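PDB 3OKZ: cell envelope-related transcriptional attenuator domain-containing protein from Streptococcus agalactiae, which is of unknown function but, as a member of the LytR/CpsA/Psr family, probably takes part in attaching glycopolymers to the bacterial cell wall. Local coordinates for residues I130-K135 and Q186-Q191; Q118-L123 and Q164-S169. One frame throughout, in Å; residues are numbered along the deposited sequence.

Overall arrangement
Interactions 1 and 2 are neighbours, with centres about 11 Å apart on the same side of the chain's centre, all within the LytR/CpsA/Psr domain. Along the chain their segments alternate: 118-123 comes first, on helix 117-126. Next is 130-135, on the strand that follows; then come 164-169, on helix 162-168, and 186-191, on the helix after that. Interaction 1 joins strand 130-134 to helix 178-200, and interaction 2 joins helices 117-126 and 162-168. Y168 of interaction 2 touches both E188 and V132 of interaction 1. Four elements of the family domain thus pack together beside the seven-stranded mixed sheet.

Interaction 1 (I130-K135 and Q186-Q191); sequences ITVTNK and QREVIQ
The carboxylate of E188 is the flat group of this contact, and V132 meets it at one oxygen. V132 CG1 stands 3.1 Å from E188 OE2 and V132 CB 3.5 Å from the same OE2, both displaced to one side of the carboxylate plane, so the valine approaches at a tilt and not squarely over the face. On the ring of Y168, the methyl V132 CG1 sits above the face near CE2, while V189 touches the ring from its border. E188 is delivered to the strand by a fully stretched side chain, with CG opposite the backbone N (chi1 -177°). Its two oxygens have separate partners: OE1 makes a weak hydrogen bond with Y168 OH, and OE2 forms a salt bridge with K192. Because K192 also hydrogen-bonds to T131 O, this lysine ties helix and strand together, and its charge would be expected to help keep E188 ionised.

In this LytR/CpsA/Psr family domain, strand 130-134 pairs antiparallel with strand 156-160 in a small two-stranded sheet separate from the large mixed one. Helix 178-200 lies between the two sheets: V189 and E188 meet the small sheet, whereas I190 and Q191 touch M59 of strand 56-62.

The second point of contact is wholly apolar. I130 and V189 cross at about a right angle, with I130 CD1 3.9 Å from V189 CG1; an extended chi2 of 176° carries that terminal methyl toward the helix. I130 also packs on I160 of the partner strand.

Interaction 2 (Q118-L123 and Q164-S169); sequences QGLVDL and QALVYS
V121 and L166 make the closest apolar contact between 118-123 and 164-169, at the nearest pair of CA atoms, 6.3 Å between V121 CA and L166 CA. One methyl of the valine does the touching: V121 CG2 lies 3.9 Å from L166 CB and 4.1 Å from L166 CD2, reaching both the root and one branch of the leucine as the two side chains cross at a slant. L120 adds a looser contact through a single branch, its CD2 coming within 4.3 Å of L166 CA and 4.4 Å of L166 CD1. A chi1 of 175°, with CG trans to the backbone N, turns L120 toward helix 162-168. Between them, L120 and V121 thus cover L166 from two neighbouring positions on one helix.

A mixed contact comes at the C-terminal end of 164-169, where L120 CD2 stands 3.9 Å from S169 OG. That hydroxyl is folded back on its own chain, within hydrogen-bonding distance of the carbonyls of both A165 and L166, and the choice between them is not settled.

Other polar bonds run within 118-123 or to residues outside the pair. Q118 NE2 donates to D122 OD2 one helical turn on, with an N-H...O angle of 149°; the amide comes in from above the carboxylate plane, 48° out of it. G119 N is hydrogen-bonded to N116 OD1 just before the helix, and R185 NH1 to Y168 O.

Within the LytR/CpsA/Psr domain the pair sits against helix 178-200, which receives L123 on V193 and S169 on Q186 and V189, while M117 and V124 of helix 117-126 extend the packing on L166 and A165 respectively. Helix 117-126 directly follows strand 111-116 of the mixed sheet, with N116 at the junction.

Interaction 1 (I130-K135 and Q186-Q191)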
loop_
_atom_site.group_PDB
_atom_site.type_symbol
_atom_site.label_atom_id
_atom_site.label_comp_id
_atom_site.label_asym_id
_atom_site.label_seq_id
_atom_site.Cartn_x
_atom_site.Cartn_y
_atom_site.Cartn_z
ATOM N N ILE A 130 -7.900 16.226 8.131
ATOM C CA ILE A 130 -6.480 16.335 8.466
ATOM C C ILE A 130 -5.863 17.590 7.871
ATOM O O ILE A 130 -6.436 18.218 6.958
ATOM C CB ILE A 130 -5.673 15.158 7.950
ATOM C CG1 ILE A 130 -5.687 15.159 6.420
ATOM C CG2 ILE A 130 -6.216 13.859 8.530
ATOM C CD1 ILE A 130 -4.831 14.070 5.813
ATOM N N THR A 131 -4.676 17.919 8.388
ATOM C CA THR A 131 -3.907 19.092 7.989
ATOM C C THR A 131 -2.659 18.740 7.187
ATOM O O THR A 131 -1.789 18.032 7.686
ATOM C CB THR A 131 -3.481 19.884 9.252
ATOM O OG1 THR A 131 -4.633 20.515 9.816
ATOM C CG2 THR A 131 -2.441 20.943 8.930
ATOM N N VAL A 132 -2.577 19.231 5.946
ATOM C CA VAL A 132 -1.408 18.995 5.091
ATOM C C VAL A 132 -0.902 20.298 4.496
ATOM O O VAL A 132 -1.652 21.264 4.369
ATOM C CB VAL A 132 -1.700 18.049 3.901
ATOM C CG1 VAL A 132 -1.997 16.646 4.408
ATOM C CG2 VAL A 132 -2.836 18.614 3.048
ATOM N N THR A 133 0.370 20.300 4.109
ATOM C CA THR A 133 1.013 21.481 3.529
ATOM C C THR A 133 1.354 21.286 2.046
ATOM O O THR A 133 2.085 20.362 1.685
ATOM C CB THR A 133 2.325 21.819 4.290
ATOM O OG1 THR A 133 2.049 21.968 5.692
ATOM C CG2 THR A 133 2.940 23.096 3.749
ATOM N N ASN A 134 0.821 22.160 1.194
ATOM C CA ASN A 134 1.070 22.083 -0.244
ATOM C C ASN A 134 2.316 22.885 -0.572
ATOM O O ASN A 134 2.256 24.094 -0.755
ATOM C CB ASN A 134 -0.125 22.637 -1.021
ATOM C CG ASN A 134 0.180 22.829 -2.492
ATOM O OD1 ASN A 134 0.855 22.005 -3.109
ATOM N ND2 ASN A 134 -0.325 23.913 -3.066
ATOM N N LYS A 135 3.445 22.197 -0.653
ATOM C CA LYS A 135 4.719 22.857 -0.912
ATOM C C LYS A 135 4.780 23.572 -2.253
ATOM O O LYS A 135 5.694 24.355 -2.490
ATOM C CB LYS A 135 5.866 21.845 -0.806
ATOM C CG LYS A 135 5.702 20.664 -1.748
ATOM C CD LYS A 135 6.893 19.716 -1.744
ATOM C CE LYS A 135 6.676 18.607 -2.767
ATOM N NZ LYS A 135 7.834 17.680 -2.878
ATOM N N GLN A 186 0.895 9.793 -0.241
ATOM C CA GLN A 186 -0.016 8.706 0.098
ATOM C C GLN A 186 0.249 8.209 1.518
ATOM O O GLN A 186 -0.687 7.955 2.280
ATOM C CB GLN A 186 0.159 7.549 -0.875
ATOM C CG GLN A 186 -0.716 7.627 -2.112
ATOM C CD GLN A 186 -0.545 6.412 -3.009
ATOM O OE1 GLN A 186 -1.255 6.252 -4.004
ATOM N NE2 GLN A 186 0.408 5.548 -2.660
ATOM N N ARG A 187 1.527 8.072 1.868
ATOM C CA ARG A 187 1.926 7.605 3.191
ATOM C C ARG A 187 1.524 8.622 4.243
ATOM O O ARG A 187 1.074 8.276 5.329
ATOM C CB ARG A 187 3.441 7.382 3.239
ATOM C CG ARG A 187 3.951 6.182 2.446
ATOM C CD ARG A 187 5.471 6.187 2.408
ATOM N NE ARG A 187 5.998 6.247 1.044
ATOM C CZ ARG A 187 7.158 6.811 0.723
ATOM N NH1 ARG A 187 7.905 7.365 1.668
ATOM N NH2 ARG A 187 7.577 6.822 -0.536
ATOM N N GLU A 188 1.687 9.886 3.904
ATOM C CA GLU A 188 1.340 10.970 4.795
ATOM C C GLU A 188 -0.113 10.885 5.218
ATOM O O GLU A 188 -0.419 10.876 6.409
ATOM C CB GLU A 188 1.574 12.298 4.086
ATOM C CG GLU A 188 1.323 13.534 4.914
ATOM C CD GLU A 188 1.613 14.783 4.116
ATOM O OE1 GLU A 188 2.483 14.699 3.216
ATOM O OE2 GLU A 188 0.987 15.837 4.386
ATOM N N VAL A 189 -1.018 10.841 4.244
ATOM C CA VAL A 189 -2.437 10.776 4.564
ATOM C C VAL A 189 -2.724 9.579 5.485
ATOM O O VAL A 189 -3.470 9.704 6.456
ATOM C CB VAL A 189 -3.312 10.698 3.273
ATOM C CG1 VAL A 189 -4.785 10.796 3.627
ATOM C CG2 VAL A 189 -2.969 11.843 2.338
ATOM N N ILE A 190 -2.121 8.430 5.197
ATOM C CA ILE A 190 -2.341 7.252 6.024
ATOM C C ILE A 190 -1.862 7.489 7.446
ATOM O O ILE A 190 -2.619 7.306 8.406
ATOM C CB ILE A 190 -1.630 6.002 5.429
ATOM C CG1 ILE A 190 -2.563 5.309 4.442
ATOM C CG2 ILE A 190 -1.277 4.996 6.524
ATOM C CD1 ILE A 190 -3.837 4.801 5.081
ATOM N N GLN A 191 -0.610 7.910 7.580
ATOM C CA GLN A 191 -0.020 8.167 8.892
ATOM C C GLN A 191 -0.807 9.160 9.717
ATOM O O GLN A 191 -1.014 8.948 10.909
ATOM C CB GLN A 191 1.411 8.678 8.740
ATOM C CG GLN A 191 2.342 7.686 8.072
ATOM C CD GLN A 191 3.682 8.297 7.758
ATOM O OE1 GLN A 191 4.369 8.796 8.648
ATOM N NE2 GLN A 191 4.064 8.268 6.488
#

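Interaction 2 (Q118-L123 and Q164-S169)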
loop_
_atom_site.group_PDB
_atom_site.type_symbol
_atom_site.label_atom_id
_atom_site.label_comp_id
_atom_site.label_asym_id
_atom_site.label_seq_id
_atom_site.Cartn_x
_atom_site.Cartn_y
_atom_site.Cartn_z
ATOM N N GLN A 118 -13.988 5.798 -1.514
ATOM C CA GLN A 118 -14.980 6.396 -0.629
ATOM C C GLN A 118 -14.476 6.188 0.777
ATOM O O GLN A 118 -14.512 7.098 1.603
ATOM C CB GLN A 118 -16.343 5.721 -0.768
ATOM C CG GLN A 118 -17.442 6.435 0.009
ATOM C CD GLN A 118 -17.813 7.782 -0.597
ATOM O OE1 GLN A 118 -18.335 7.842 -1.716
ATOM N NE2 GLN A 118 -17.540 8.872 0.131
ATOM N N GLY A 119 -13.996 4.974 1.028
ATOM C CA GLY A 119 -13.477 4.619 2.331
ATOM C C GLY A 119 -12.411 5.581 2.797
ATOM O O GLY A 119 -12.435 6.020 3.940
ATOM N N LEU A 120 -11.465 5.907 1.920
ATOM C CA LEU A 120 -10.418 6.840 2.297
ATOM C C LEU A 120 -11.082 8.159 2.628
ATOM O O LEU A 120 -10.896 8.696 3.715
ATOM C CB LEU A 120 -9.416 7.062 1.160
ATOM C CG LEU A 120 -8.379 8.140 1.531
ATOM C CD1 LEU A 120 -7.566 7.626 2.734
ATOM C CD2 LEU A 120 -7.463 8.480 0.343
ATOM N N VAL A 121 -11.866 8.667 1.681
ATOM C CA VAL A 121 -12.573 9.929 1.859
ATOM C C VAL A 121 -13.342 9.959 3.171
ATOM O O VAL A 121 -13.193 10.888 3.961
ATOM C CB VAL A 121 -13.526 10.208 0.659
ATOM C CG1 VAL A 121 -14.637 11.177 1.060
ATOM C CG2 VAL A 121 -12.722 10.818 -0.494
ATOM N N ASP A 122 -14.166 8.947 3.402
ATOM C CA ASP A 122 -14.934 8.870 4.646
ATOM C C ASP A 122 -14.013 8.812 5.864
ATOM O O ASP A 122 -14.219 9.513 6.850
ATOM C CB ASP A 122 -15.832 7.630 4.641
ATOM C CG ASP A 122 -17.008 7.773 3.705
ATOM O OD1 ASP A 122 -17.645 6.744 3.387
ATOM O OD2 ASP A 122 -17.301 8.920 3.297
ATOM N N LEU A 123 -12.990 7.972 5.777
ATOM C CA LEU A 123 -12.041 7.794 6.869
ATOM C C LEU A 123 -11.427 9.117 7.314
ATOM O O LEU A 123 -11.403 9.433 8.501
ATOM C CB LEU A 123 -10.949 6.812 6.447
ATOM C CG LEU A 123 -10.023 6.310 7.551
ATOM C CD1 LEU A 123 -10.829 5.887 8.789
ATOM C CD2 LEU A 123 -9.183 5.158 6.978
ATOM N N GLN A 164 -10.709 16.286 -0.619
ATOM C CA GLN A 164 -9.435 16.959 -0.862
ATOM C C GLN A 164 -8.306 15.981 -0.633
ATOM O O GLN A 164 -7.400 15.860 -1.447
ATOM C CB GLN A 164 -9.242 18.130 0.102
ATOM C CG GLN A 164 -10.332 19.169 0.073
ATOM C CD GLN A 164 -9.971 20.370 0.911
ATOM O OE1 GLN A 164 -9.354 21.315 0.423
ATOM N NE2 GLN A 164 -10.333 20.333 2.190
ATOM N N ALA A 165 -8.364 15.298 0.501
ATOM C CA ALA A 165 -7.351 14.315 0.856
ATOM C C ALA A 165 -7.117 13.325 -0.286
ATOM O O ALA A 165 -5.975 12.955 -0.577
ATOM C CB ALA A 165 -7.771 13.571 2.127
ATOM N N LEU A 166 -8.201 12.899 -0.930
ATOM C CA LEU A 166 -8.092 11.971 -2.048
ATOM C C LEU A 166 -7.245 12.622 -3.145
ATOM O O LEU A 166 -6.281 12.023 -3.630
ATOM C CB LEU A 166 -9.480 11.619 -2.588
ATOM C CG LEU A 166 -9.543 10.788 -3.875
ATOM C CD1 LEU A 166 -8.770 9.505 -3.694
ATOM C CD2 LEU A 166 -10.985 10.478 -4.222
ATOM N N VAL A 167 -7.600 13.855 -3.513
ATOM C CA VAL A 167 -6.878 14.597 -4.545
ATOM C C VAL A 167 -5.404 14.772 -4.168
ATOM O O VAL A 167 -4.518 14.654 -5.019
ATOM C CB VAL A 167 -7.526 15.993 -4.797
ATOM C CG1 VAL A 167 -6.757 16.748 -5.891
ATOM C CG2 VAL A 167 -8.988 15.822 -5.228
ATOM N N TYR A 168 -5.143 15.025 -2.890
ATOM C CA TYR A 168 -3.786 15.205 -2.408
ATOM C C TYR A 168 -2.931 13.949 -2.528
ATOM O O TYR A 168 -1.711 14.030 -2.675
ATOM C CB TYR A 168 -3.818 15.649 -0.953
ATOM C CG TYR A 168 -2.462 15.978 -0.357
ATOM C CD1 TYR A 168 -1.787 17.141 -0.712
ATOM C CD2 TYR A 168 -1.874 15.136 0.585
ATOM C CE1 TYR A 168 -0.571 17.463 -0.139
ATOM C CE2 TYR A 168 -0.645 15.451 1.164
ATOM C CZ TYR A 168 -0.010 16.617 0.800
ATOM O OH TYR A 168 1.175 16.952 1.407
ATOM N N SER A 169 -3.551 12.780 -2.468
ATOM C CA SER A 169 -2.774 11.547 -2.570
ATOM C C SER A 169 -2.792 10.909 -3.954
ATOM O O SER A 169 -2.252 9.819 -4.141
ATOM C CB SER A 169 -3.255 10.536 -1.536
ATOM O OG SER A 169 -4.642 10.323 -1.672
#